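Local coordinates for iron-sulfur cluster assembly scaffold protein NifU (Fervidobacterium islandicum, PDB 6A6F) that probably serves as a scaffold or sulfur-transfer partner in assembling iron-sulfur clusters for the SUF system of a thermophilic bacterium, at residues 5-19 against 63-77. Numbering follows the deposited sequence.
Sequences IYSEFIMDYSKLKKF and AISQASTNVMIEQII
Y13 drops into helix 63-76 as a knob into the hole formed by A67, N70, V71 and E74, where the short N-terminal helix 8-14 of this NifU/SufE-type fold crosses it at 77°. The two axes come within 7.5 Å, close enough for A67 CB to lie 3.3 Å from I10 O. V71 CG2 sits over one face of the Y13 ring, a CH-pi contact displaced toward the rim, and F9 CZ meets the same methyl. In the ring plane, Y13 OH donates to the syn lone pair of E74 OE2 (2.9 Å), the carboxylate standing nearly perpendicular to the ring at 83°. Shortening Y13 to an alanine would probably open a gap beside V71 CG2 and leave E74 OE2 without the hydroxyl it accepts from. Farther along, F19 lays a ring face on I73 CG2, 3.6 Å from the ring centroid, while K18 CG lies over the opposite face. I73 also packs on V55 and F57 of strand 51-58, and F19 pairs its backbone with F57, tying the loop after helix 8-14 to helix and sheet alike. Toward the other end, the bend at chi2 of M11 helps set SD 3.7 Å from A63 CB, and Y6 OH shares a water with A63 N besides bonding R120. Helix 63-76 begins just after C62, a zinc ligand. The polar centre is N70: its CG stands anti to the carbonyl carbon (chi1 -80°), ND2 donates to Y13 O (2.9 Å) nearly in line with that carbonyl, though Y13 O lies off the amide plane, and N70 OD1 accepts from a water 2.7 Å away that F19 N also holds.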
ATOM      1  N   ILE A   5       8.928  13.025   1.032  1.00 24.25           N
ATOM      2  CA  ILE A   5       7.581  13.195   0.481  1.00 25.71           C
ATOM      3  C   ILE A   5       6.505  12.559   1.352  1.00 25.64           C
ATOM      4  O   ILE A   5       5.363  13.008   1.356  1.00 28.28           O
ATOM      5  CB  ILE A   5       7.517  12.671  -0.975  1.00 25.00           C
ATOM      6  CG1 ILE A   5       6.240  13.091  -1.668  1.00 23.55           C
ATOM      7  CG2 ILE A   5       7.657  11.152  -1.012  1.00 25.41           C
ATOM      8  CD1 ILE A   5       6.218  12.729  -3.154  1.00 24.34           C
ATOM      9  N   TYR A   6       6.862  11.533   2.112  1.00 25.82           N
ATOM     10  CA  TYR A   6       5.896  10.809   2.936  1.00 24.36           C
ATOM     11  C   TYR A   6       5.632  11.448   4.290  1.00 26.80           C
ATOM     12  O   TYR A   6       6.188  11.006   5.272  1.00 27.80           O
ATOM     13  CB  TYR A   6       6.357   9.350   3.135  1.00 23.56           C
ATOM     14  CG  TYR A   6       6.435   8.580   1.815  1.00 23.33           C
ATOM     15  CD1 TYR A   6       5.288   8.284   1.087  1.00 22.20           C
ATOM     16  CD2 TYR A   6       7.652   8.196   1.289  1.00 23.64           C
ATOM     17  CE1 TYR A   6       5.358   7.599  -0.114  1.00 24.36           C
ATOM     18  CE2 TYR A   6       7.747   7.493   0.095  1.00 25.76           C
ATOM     19  CZ  TYR A   6       6.607   7.188  -0.602  1.00 24.92           C
ATOM     20  OH  TYR A   6       6.712   6.528  -1.791  1.00 32.72           O
ATOM     21  N   SER A   7       4.687  12.388   4.375  1.00 24.86           N
ATOM     22  CA  SER A   7       4.402  13.097   5.632  1.00 23.35           C
ATOM     23  C   SER A   7       3.529  12.272   6.501  1.00 23.91           C
ATOM     24  O   SER A   7       2.971  11.269   6.051  1.00 26.16           O
ATOM     25  CB  SER A   7       3.634  14.372   5.318  1.00 24.63           C
ATOM     26  OG  SER A   7       2.374  14.054   4.742  1.00 22.31           O
ATOM     27  N   GLU A   8       3.336  12.705   7.726  1.00 20.38           N
ATOM     28  CA  GLU A   8       2.475  11.982   8.640  1.00 23.73           C
ATOM     29  C   GLU A   8       1.040  11.955   8.108  1.00 23.20           C
ATOM     30  O   GLU A   8       0.331  10.956   8.244  1.00 22.52           O
ATOM     31  CB  GLU A   8       2.590  12.622  10.026  1.00 27.92           C
ATOM     32  CG  GLU A   8       1.661  12.152  11.121  1.00 31.75           C
ATOM     33  CD  GLU A   8       1.938  12.869  12.458  1.00 37.77           C
ATOM     34  OE1 GLU A   8       2.770  13.811  12.525  1.00 41.90           O
ATOM     35  OE2 GLU A   8       1.320  12.484  13.458  1.00 39.94           O
ATOM     36  N   PHE A   9       0.627  13.066   7.502  1.00 22.86           N
ATOM     37  CA  PHE A   9      -0.708  13.202   6.938  1.00 22.99           C
ATOM     38  C   PHE A   9      -0.938  12.122   5.882  1.00 20.62           C
ATOM     39  O   PHE A   9      -1.876  11.383   5.964  1.00 20.76           O
ATOM     40  CB  PHE A   9      -0.885  14.605   6.330  1.00 22.29           C
ATOM     41  CG  PHE A   9      -2.182  14.787   5.632  1.00 23.78           C
ATOM     42  CD1 PHE A   9      -3.287  15.219   6.320  1.00 23.22           C
ATOM     43  CD2 PHE A   9      -2.295  14.544   4.268  1.00 24.61           C
ATOM     44  CE1 PHE A   9      -4.498  15.402   5.684  1.00 24.44           C
ATOM     45  CE2 PHE A   9      -3.507  14.725   3.627  1.00 25.73           C
ATOM     46  CZ  PHE A   9      -4.613  15.163   4.343  1.00 24.42           C
ATOM     47  N   ILE A  10      -0.066  12.077   4.897  1.00 20.50           N
ATOM     48  CA  ILE A  10      -0.091  11.057   3.839  1.00 20.99           C
ATOM     49  C   ILE A  10      -0.076   9.645   4.428  1.00 20.77           C
ATOM     50  O   ILE A  10      -0.904   8.784   4.041  1.00 19.53           O
ATOM     51  CB  ILE A  10       1.057  11.272   2.833  1.00 21.53           C
ATOM     52  CG1 ILE A  10       0.770  12.525   2.002  1.00 21.19           C
ATOM     53  CG2 ILE A  10       1.206  10.101   1.848  1.00 22.58           C
ATOM     54  CD1 ILE A  10       1.930  13.050   1.237  1.00 22.13           C
ATOM     55  N   MET A  11       0.846   9.378   5.341  1.00 19.74           N
ATOM     56  CA  MET A  11       0.915   8.023   5.921  1.00 20.56           C
ATOM     57  C   MET A  11      -0.308   7.609   6.702  1.00 20.03           C
ATOM     58  O   MET A  11      -0.776   6.462   6.530  1.00 22.66           O
ATOM     59  CB  MET A  11       2.223   7.763   6.695  1.00 21.26           C
ATOM     60  CG  MET A  11       3.476   7.778   5.798  1.00 20.92           C
ATOM     61  SD  MET A  11       3.417   6.897   4.200  1.00 22.38           S
ATOM     62  CE  MET A  11       3.214   5.233   4.874  1.00 20.52           C
ATOM     63  N   ASP A  12      -0.874   8.510   7.504  1.00 19.06           N
ATOM     64  CA  ASP A  12      -2.103   8.248   8.167  1.00 20.93           C
ATOM     65  C   ASP A  12      -3.222   7.969   7.136  1.00 21.80           C
ATOM     66  O   ASP A  12      -3.915   6.978   7.280  1.00 21.12           O
ATOM     67  CB  ASP A  12      -2.538   9.455   9.044  1.00 24.84           C
ATOM     68  CG  ASP A  12      -1.698   9.593  10.358  1.00 26.77           C
ATOM     69  OD1 ASP A  12      -0.932   8.667  10.672  1.00 28.91           O
ATOM     70  OD2 ASP A  12      -1.844  10.601  11.093  1.00 30.70           O
ATOM     71  N   TYR A  13      -3.429   8.857   6.151  1.00 18.36           N
ATOM     72  CA  TYR A  13      -4.507   8.652   5.198  1.00 20.09           C
ATOM     73  C   TYR A  13      -4.343   7.424   4.287  1.00 20.32           C
ATOM     74  O   TYR A  13      -5.324   6.904   3.807  1.00 20.15           O
ATOM     75  CB  TYR A  13      -4.807   9.926   4.386  1.00 19.52           C
ATOM     76  CG  TYR A  13      -5.813  10.790   5.119  1.00 21.07           C
ATOM     77  CD1 TYR A  13      -7.182  10.524   5.018  1.00 22.12           C
ATOM     78  CD2 TYR A  13      -5.392  11.830   5.951  1.00 22.12           C
ATOM     79  CE1 TYR A  13      -8.105  11.263   5.716  1.00 22.67           C
ATOM     80  CE2 TYR A  13      -6.308  12.598   6.656  1.00 23.88           C
ATOM     81  CZ  TYR A  13      -7.658  12.321   6.527  1.00 24.66           C
ATOM     82  OH  TYR A  13      -8.564  13.074   7.220  1.00 28.32           O
ATOM     83  N   SER A  14      -3.114   6.966   4.042  1.00 20.86           N
ATOM     84  CA  SER A  14      -2.889   5.802   3.166  1.00 21.94           C
ATOM     85  C   SER A  14      -3.373   4.521   3.835  1.00 20.84           C
ATOM     86  O   SER A  14      -3.628   3.558   3.161  1.00 22.49           O
ATOM     87  CB  SER A  14      -1.395   5.574   2.840  1.00 22.91           C
ATOM     88  OG  SER A  14      -0.688   5.167   4.029  1.00 24.15           O
ATOM     89  N   LYS A  15      -3.461   4.513   5.154  1.00 22.89           N
ATOM     90  CA  LYS A  15      -3.857   3.334   5.902  1.00 24.38           C
ATOM     91  C   LYS A  15      -5.337   3.312   6.217  1.00 24.01           C
ATOM     92  O   LYS A  15      -5.835   2.313   6.756  1.00 21.74           O
ATOM     93  CB  LYS A  15      -3.096   3.270   7.237  1.00 25.70           C
ATOM     94  CG  LYS A  15      -1.639   2.867   7.091  1.00 26.65           C
ATOM     95  CD  LYS A  15      -1.009   2.490   8.420  1.00 27.46           C
ATOM     96  CE  LYS A  15      -0.804   3.707   9.337  1.00 29.73           C
ATOM     97  NZ  LYS A  15       0.390   4.493   8.924  1.00 30.29           N
ATOM     98  N   LEU A  16      -6.052   4.382   5.882  1.00 23.06           N
ATOM     99  CA  LEU A  16      -7.467   4.475   6.248  1.00 23.16           C
ATOM    100  C   LEU A  16      -8.264   3.342   5.601  1.00 20.53           C
ATOM    101  O   LEU A  16      -8.071   3.043   4.425  1.00 20.90           O
ATOM    102  CB  LEU A  16      -8.019   5.836   5.822  1.00 24.33           C
ATOM    103  CG  LEU A  16      -9.228   6.364   6.533  1.00 28.89           C
ATOM    104  CD1 LEU A  16      -8.878   6.655   7.999  1.00 33.43           C
ATOM    105  CD2 LEU A  16      -9.733   7.616   5.844  1.00 27.56           C
ATOM    106  N   LYS A  17      -9.149   2.728   6.395  1.00 21.96           N
ATOM    107  CA  LYS A  17      -9.948   1.600   5.975  1.00 25.21           C
ATOM    108  C   LYS A  17     -11.415   1.870   5.689  1.00 22.10           C
ATOM    109  O   LYS A  17     -12.041   1.102   4.995  1.00 19.56           O
ATOM    110  CB  LYS A  17      -9.946   0.531   7.089  1.00 32.94           C
ATOM    111  CG  LYS A  17      -8.597  -0.108   7.400  1.00 36.35           C
ATOM    112  CD  LYS A  17      -7.902  -0.577   6.141  1.00 39.65           C
ATOM    113  CE  LYS A  17      -6.648  -1.369   6.501  1.00 44.74           C
ATOM    114  NZ  LYS A  17      -5.946  -1.828   5.269  1.00 50.26           N
ATOM    115  N   LYS A  18     -11.973   2.926   6.237  1.00 20.86           N
ATOM    116  CA  LYS A  18     -13.437   3.106   6.180  1.00 22.99           C
ATOM    117  C   LYS A  18     -14.025   3.275   4.765  1.00 19.45           C
ATOM    118  O   LYS A  18     -15.171   2.978   4.582  1.00 19.74           O
ATOM    119  CB  LYS A  18     -13.845   4.262   7.046  1.00 27.03           C
ATOM    120  CG  LYS A  18     -13.292   5.552   6.551  1.00 30.48           C
ATOM    121  CD  LYS A  18     -13.014   6.465   7.735  1.00 37.69           C
ATOM    122  CE  LYS A  18     -14.268   6.740   8.500  1.00 40.64           C
ATOM    123  NZ  LYS A  18     -13.934   7.703   9.564  1.00 49.72           N
ATOM    124  N   PHE A  19     -13.213   3.669   3.762  1.00 16.16           N
ATOM    125  CA  PHE A  19     -13.698   3.792   2.375  1.00 15.42           C
ATOM    126  C   PHE A  19     -13.277   2.688   1.440  1.00 15.61           C
ATOM    127  O   PHE A  19     -13.571   2.752   0.253  1.00 15.37           O
ATOM    128  CB  PHE A  19     -13.353   5.171   1.746  1.00 15.45           C
ATOM    129  CG  PHE A  19     -13.678   6.311   2.605  1.00 15.78           C
ATOM    130  CD1 PHE A  19     -14.917   6.426   3.160  1.00 17.94           C
ATOM    131  CD2 PHE A  19     -12.703   7.217   2.949  1.00 18.08           C
ATOM    132  CE1 PHE A  19     -15.201   7.465   4.022  1.00 17.35           C
ATOM    133  CE2 PHE A  19     -12.957   8.262   3.795  1.00 18.21           C
ATOM    134  CZ  PHE A  19     -14.213   8.367   4.351  1.00 19.39           C
ATOM    135  N   ALA A  63       1.478   4.736  -1.186  1.00 19.19           N
ATOM    136  CA  ALA A  63       0.937   5.543  -0.134  1.00 19.18           C
ATOM    137  C   ALA A  63       0.338   6.878  -0.600  1.00 20.21           C
ATOM    138  O   ALA A  63      -0.636   7.356  -0.008  1.00 20.99           O
ATOM    139  CB  ALA A  63       2.006   5.772   0.944  1.00 19.24           C
ATOM    140  N   ILE A  64       0.907   7.468  -1.627  1.00 18.78           N
ATOM    141  CA  ILE A  64       0.447   8.716  -2.155  1.00 19.60           C
ATOM    142  C   ILE A  64      -0.890   8.539  -2.892  1.00 20.31           C
ATOM    143  O   ILE A  64      -1.821   9.345  -2.650  1.00 17.42           O
ATOM    144  CB  ILE A  64       1.495   9.365  -3.070  1.00 21.20           C
ATOM    145  CG1 ILE A  64       2.718   9.826  -2.261  1.00 22.86           C
ATOM    146  CG2 ILE A  64       0.904  10.560  -3.791  1.00 20.96           C
ATOM    147  CD1 ILE A  64       3.853  10.333  -3.147  1.00 24.71           C
ATOM    148  N   SER A  65      -0.994   7.520  -3.762  1.00 17.89           N
ATOM    149  CA  SER A  65      -2.259   7.230  -4.445  1.00 20.13           C
ATOM    150  C   SER A  65      -3.389   6.827  -3.472  1.00 18.82           C
ATOM    151  O   SER A  65      -4.512   7.285  -3.645  1.00 18.99           O
ATOM    152  CB  SER A  65      -2.127   6.152  -5.551  1.00 21.31           C
ATOM    153  OG  SER A  65      -1.827   4.870  -4.959  1.00 23.49           O
ATOM    154  N   GLN A  66      -3.088   6.004  -2.457  1.00 18.54           N
ATOM    155  CA  GLN A  66      -4.068   5.579  -1.453  1.00 18.73           C
ATOM    156  C   GLN A  66      -4.468   6.735  -0.516  1.00 18.62           C
ATOM    157  O   GLN A  66      -5.678   6.910  -0.251  1.00 16.70           O
ATOM    158  CB  GLN A  66      -3.627   4.349  -0.619  1.00 20.74           C
ATOM    159  CG  GLN A  66      -3.422   3.077  -1.421  1.00 21.68           C
ATOM    160  CD  GLN A  66      -3.186   1.786  -0.596  1.00 24.26           C
ATOM    161  OE1 GLN A  66      -3.222   0.717  -1.167  1.00 25.89           O
ATOM    162  NE2 GLN A  66      -2.966   1.882   0.723  1.00 23.30           N
ATOM    163  N   ALA A  67      -3.494   7.520  -0.039  1.00 16.65           N
ATOM    164  CA  ALA A  67      -3.776   8.728   0.739  1.00 16.17           C
ATOM    165  C   ALA A  67      -4.655   9.717  -0.027  1.00 15.69           C
ATOM    166  O   ALA A  67      -5.662  10.178   0.483  1.00 16.60           O
ATOM    167  CB  ALA A  67      -2.502   9.412   1.200  1.00 15.52           C
ATOM    168  N   SER A  68      -4.285   9.980  -1.255  1.00 16.74           N
ATOM    169  CA  SER A  68      -5.054  10.870  -2.120  1.00 17.62           C
ATOM    170  C   SER A  68      -6.488  10.380  -2.335  1.00 17.18           C
ATOM    171  O   SER A  68      -7.402  11.154  -2.190  1.00 16.53           O
ATOM    172  CB  SER A  68      -4.387  11.082  -3.456  1.00 17.71           C
ATOM    173  OG  SER A  68      -5.085  12.073  -4.229  1.00 18.75           O
ATOM    174  N   THR A  69      -6.666   9.096  -2.638  1.00 16.37           N
ATOM    175  CA  THR A  69      -7.996   8.486  -2.752  1.00 15.77           C
ATOM    176  C   THR A  69      -8.885   8.685  -1.515  1.00 15.61           C
ATOM    177  O   THR A  69     -10.051   9.071  -1.634  1.00 15.17           O
ATOM    178  CB  THR A  69      -7.899   6.961  -3.042  1.00 15.61           C
ATOM    179  OG1 THR A  69      -7.096   6.744  -4.222  1.00 15.18           O
ATOM    180  CG2 THR A  69      -9.293   6.382  -3.288  1.00 16.17           C
ATOM    181  N   ASN A  70      -8.330   8.446  -0.338  1.00 14.37           N
ATOM    182  CA  ASN A  70      -9.074   8.555   0.838  1.00 15.52           C
ATOM    183  C   ASN A  70      -9.421  10.017   1.156  1.00 15.54           C
ATOM    184  O   ASN A  70     -10.503  10.277   1.652  1.00 15.24           O
ATOM    185  CB  ASN A  70      -8.316   7.914   2.008  1.00 16.20           C
ATOM    186  CG  ASN A  70      -8.451   6.403   2.022  1.00 17.42           C
ATOM    187  OD1 ASN A  70      -9.554   5.900   1.943  1.00 18.49           O
ATOM    188  ND2 ASN A  70      -7.331   5.678   2.124  1.00 15.95           N
ATOM    189  N   VAL A  71      -8.498  10.950   0.947  1.00 15.05           N
ATOM    190  CA  VAL A  71      -8.776  12.357   1.245  1.00 16.44           C
ATOM    191  C   VAL A  71      -9.849  12.828   0.247  1.00 16.20           C
ATOM    192  O   VAL A  71     -10.780  13.512   0.640  1.00 16.08           O
ATOM    193  CB  VAL A  71      -7.530  13.226   1.238  1.00 17.09           C
ATOM    194  CG1 VAL A  71      -7.879  14.676   1.352  1.00 18.33           C
ATOM    195  CG2 VAL A  71      -6.603  12.819   2.393  1.00 18.06           C
ATOM    196  N   MET A  72      -9.748  12.393  -0.990  1.00 14.63           N
ATOM    197  CA  MET A  72     -10.754  12.739  -1.996  1.00 15.16           C
ATOM    198  C   MET A  72     -12.157  12.299  -1.552  1.00 15.69           C
ATOM    199  O   MET A  72     -13.122  13.116  -1.599  1.00 14.66           O
ATOM    200  CB  MET A  72     -10.434  12.137  -3.344  1.00 15.05           C
ATOM    201  CG  MET A  72     -11.409  12.455  -4.438  1.00 14.99           C
ATOM    202  SD  MET A  72     -11.141  11.536  -5.954  1.00 16.60           S
ATOM    203  CE  MET A  72     -11.850   9.921  -5.590  1.00 18.06           C
ATOM    204  N   ILE A  73     -12.270  11.028  -1.160  1.00 14.69           N
ATOM    205  CA  ILE A  73     -13.566  10.469  -0.803  1.00 16.17           C
ATOM    206  C   ILE A  73     -14.137  11.230   0.359  1.00 16.15           C
ATOM    207  O   ILE A  73     -15.291  11.618   0.355  1.00 16.13           O
ATOM    208  CB  ILE A  73     -13.472   8.936  -0.504  1.00 15.43           C
ATOM    209  CG1 ILE A  73     -13.196   8.245  -1.839  1.00 16.62           C
ATOM    210  CG2 ILE A  73     -14.752   8.416   0.180  1.00 14.90           C
ATOM    211  CD1 ILE A  73     -12.833   6.781  -1.710  1.00 16.92           C
ATOM    212  N   GLU A  74     -13.320  11.429   1.372  1.00 17.66           N
ATOM    213  CA  GLU A  74     -13.765  12.119   2.581  1.00 18.78           C
ATOM    214  C   GLU A  74     -14.286  13.520   2.227  1.00 19.61           C
ATOM    215  O   GLU A  74     -15.219  14.033   2.849  1.00 16.80           O
ATOM    216  CB  GLU A  74     -12.598  12.187   3.560  1.00 20.45           C
ATOM    217  CG  GLU A  74     -12.826  12.994   4.799  1.00 25.74           C
ATOM    218  CD  GLU A  74     -11.514  13.179   5.552  1.00 32.99           C
ATOM    219  OE1 GLU A  74     -10.763  14.135   5.200  1.00 39.21           O
ATOM    220  OE2 GLU A  74     -11.235  12.342   6.440  1.00 36.31           O
ATOM    221  N   GLN A  75     -13.656  14.164   1.259  1.00 18.32           N
ATOM    222  CA  GLN A  75     -14.043  15.513   0.934  1.00 20.37           C
ATOM    223  C   GLN A  75     -15.250  15.573  -0.031  1.00 20.70           C
ATOM    224  O   GLN A  75     -15.979  16.557   0.000  1.00 23.66           O
ATOM    225  CB  GLN A  75     -12.857  16.299   0.390  1.00 21.40           C
ATOM    226  CG  GLN A  75     -11.759  16.548   1.423  1.00 23.12           C
ATOM    227  CD  GLN A  75     -12.285  17.294   2.637  1.00 26.46           C
ATOM    228  OE1 GLN A  75     -12.193  16.826   3.775  1.00 31.78           O
ATOM    229  NE2 GLN A  75     -12.929  18.396   2.388  1.00 24.41           N
ATOM    230  N   ILE A  76     -15.451  14.577  -0.892  1.00 18.33           N
ATOM    231  CA  ILE A  76     -16.515  14.686  -1.884  1.00 17.28           C
ATOM    232  C   ILE A  76     -17.848  14.132  -1.471  1.00 19.75           C
ATOM    233  O   ILE A  76     -18.860  14.468  -2.101  1.00 16.32           O
ATOM    234  CB  ILE A  76     -16.179  14.130  -3.266  1.00 17.68           C
ATOM    235  CG1 ILE A  76     -15.966  12.600  -3.275  1.00 17.30           C
ATOM    236  CG2 ILE A  76     -14.997  14.875  -3.862  1.00 18.88           C
ATOM    237  CD1 ILE A  76     -15.491  12.034  -4.611  1.00 17.83           C
ATOM    238  N   ILE A  77     -17.871  13.267  -0.441  1.00 20.83           N
ATOM    239  CA  ILE A  77     -19.126  12.707   0.004  1.00 22.97           C
ATOM    240  C   ILE A  77     -20.008  13.837   0.492  1.00 22.48           C
ATOM    241  O   ILE A  77     -19.595  14.625   1.309  1.00 19.54           O
ATOM    242  CB  ILE A  77     -18.944  11.618   1.080  1.00 22.21           C
ATOM    243  CG1 ILE A  77     -18.474  10.336   0.396  1.00 23.46           C
ATOM    244  CG2 ILE A  77     -20.247  11.295   1.787  1.00 22.96           C
ATOM    245  CD1 ILE A  77     -18.208   9.204   1.369  1.00 23.51           C
TER
HETATM  246  O   HOH W   1       4.401   4.570  -1.362  1.00 33.86           O
HETATM  247  O   HOH W   2      -6.413   2.820   2.444  1.00 20.14           O
HETATM  248  O   HOH W   3     -10.328   3.761   3.338  1.00 18.20           O